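Local coordinates for protein CAIP (Helicobacter cinaedi, PDB 5LBH) that probably takes up and stores iron as a Dps-like mini-ferritin of twelve subunits, and promotes the differentiation of macrophages into foam cells, at residues 85-89 with 90-94. Numbering follows the deposited sequence.
Sequences TSFCS and KEIAQ
F87 and I92 meet on the buried side of this helix start. CB of F87 lies 3.6 Å from CG1 of I92, and the side chains cross at about a right angle. CG1 of I92 is anti to its own carbonyl carbon (chi1 -70°), which turns that branch back to F87. Helix 4-28 packs against this side: the ring of F25 stands edge-to-face with F87, and F25 also touches I92. S89 points away from residues 90-94, and its OG is hydrogen-bonded to OG1 of T37.

E91 reaches the edge of the F87 ring. Its extended chain puts CD in the ring plane, 3.5 Å from CD2 of F87. The carboxylate plane is turned 76° from the ring. OE2 of E91 forms a salt bridge with NZ of K84.

The outer side is looser. C88 is exposed, and its SG comes no nearer to residues 90-94 than 3.7 Å, at the backbone N of E91. The end of K90 leads away from residues 85-89, though its side chain touches L144, and M32 of a neighbouring subunit.

Two backbone bonds link the segments. I92 N bonds to C88 O at 3.3 Å, nearly straight and in the carbonyl plane. A93 N bonds to S89 O at 3.1 Å. With C88 as N-cap, they make the first turn of helix 89-116, which follows the short, weakly bonded strand 87-88 in the ferritin-like four-helix bundle.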
loop_
_atom_site.group_PDB
_atom_site.type_symbol
_atom_site.label_atom_id
_atom_site.label_comp_id
_atom_site.label_asym_id
_atom_site.label_seq_id
_atom_site.Cartn_x
_atom_site.Cartn_y
_atom_site.Cartn_z
ATOM N N THR A 85 -3.180 30.029 29.484
ATOM C CA THR A 85 -2.306 28.879 29.268
ATOM C C THR A 85 -2.895 27.596 29.829
ATOM O O THR A 85 -2.146 26.686 30.193
ATOM C CB THR A 85 -0.903 29.105 29.872
ATOM O OG1 THR A 85 -0.922 28.834 31.283
ATOM C CG2 THR A 85 -0.345 30.489 29.590
ATOM N N SER A 86 -4.213 27.521 29.957
ATOM C CA SER A 86 -4.837 26.328 30.503
ATOM C C SER A 86 -6.305 26.364 30.102
ATOM O O SER A 86 -6.946 27.408 30.234
ATOM C CB SER A 86 -4.646 26.297 32.033
ATOM O OG SER A 86 -5.065 25.079 32.606
ATOM N N PHE A 87 -6.821 25.267 29.554
ATOM C CA PHE A 87 -8.198 25.258 29.075
ATOM C C PHE A 87 -8.864 23.925 29.366
ATOM O O PHE A 87 -8.234 22.872 29.285
ATOM C CB PHE A 87 -8.274 25.538 27.566
ATOM C CG PHE A 87 -7.473 26.732 27.133
ATOM C CD1 PHE A 87 -6.147 26.586 26.747
ATOM C CD2 PHE A 87 -8.042 28.003 27.134
ATOM C CE1 PHE A 87 -5.404 27.684 26.365
ATOM C CE2 PHE A 87 -7.313 29.100 26.748
ATOM C CZ PHE A 87 -5.992 28.947 26.357
ATOM N N CYS A 88 -10.132 23.984 29.746
ATOM C CA CYS A 88 -10.961 22.798 29.667
ATOM C C CYS A 88 -11.527 22.673 28.252
ATOM O O CYS A 88 -11.515 23.618 27.459
ATOM C CB CYS A 88 -12.049 22.835 30.744
ATOM S SG CYS A 88 -13.380 23.967 30.472
ATOM N N SER A 89 -11.992 21.472 27.932
ATOM C CA SER A 89 -12.391 21.157 26.569
ATOM C C SER A 89 -13.639 21.917 26.141
ATOM O O SER A 89 -13.806 22.197 24.950
ATOM C CB SER A 89 -12.620 19.658 26.446
ATOM O OG SER A 89 -11.698 19.109 25.524
ATOM N N LYS A 90 -14.531 22.256 27.077
ATOM C CA LYS A 90 -15.708 23.019 26.682
ATOM C C LYS A 90 -15.349 24.464 26.344
ATOM O O LYS A 90 -15.951 25.063 25.449
ATOM C CB LYS A 90 -16.771 22.969 27.779
ATOM C CG LYS A 90 -18.162 23.338 27.298
ATOM C CD LYS A 90 -18.853 24.312 28.243
ATOM C CE LYS A 90 -17.916 25.473 28.593
ATOM N NZ LYS A 90 -18.558 26.604 29.348
ATOM N N GLU A 91 -14.367 25.040 27.024
ATOM C CA GLU A 91 -13.950 26.388 26.671
ATOM C C GLU A 91 -13.337 26.429 25.268
ATOM O O GLU A 91 -13.643 27.327 24.476
ATOM C CB GLU A 91 -12.982 26.907 27.733
ATOM C CG GLU A 91 -12.126 28.046 27.258
ATOM C CD GLU A 91 -11.259 28.662 28.352
ATOM O OE1 GLU A 91 -10.974 27.979 29.375
ATOM O OE2 GLU A 91 -10.857 29.838 28.154
ATOM N N ILE A 92 -12.495 25.448 24.929
ATOM C CA ILE A 92 -11.889 25.391 23.597
ATOM C C ILE A 92 -12.951 25.235 22.513
ATOM O O ILE A 92 -12.867 25.861 21.447
ATOM C CB ILE A 92 -10.856 24.249 23.527
ATOM C CG1 ILE A 92 -9.623 24.573 24.361
ATOM C CG2 ILE A 92 -10.525 23.892 22.075
ATOM C CD1 ILE A 92 -8.627 23.445 24.432
ATOM N N ALA A 93 -13.952 24.386 22.755
ATOM C CA ALA A 93 -15.002 24.182 21.769
ATOM C C ALA A 93 -15.705 25.480 21.411
ATOM O O ALA A 93 -16.069 25.681 20.249
ATOM C CB ALA A 93 -16.012 23.170 22.279
ATOM N N GLN A 94 -15.887 26.389 22.368
ATOM C CA GLN A 94 -16.546 27.641 22.014
ATOM C C GLN A 94 -15.575 28.725 21.576
ATOM O O GLN A 94 -15.958 29.600 20.794
ATOM C CB GLN A 94 -17.417 28.145 23.167
ATOM C CG GLN A 94 -16.717 28.244 24.469
ATOM C CD GLN A 94 -17.639 27.950 25.652
ATOM O OE1 GLN A 94 -18.856 27.784 25.492
ATOM N NE2 GLN A 94 -17.055 27.883 26.849
#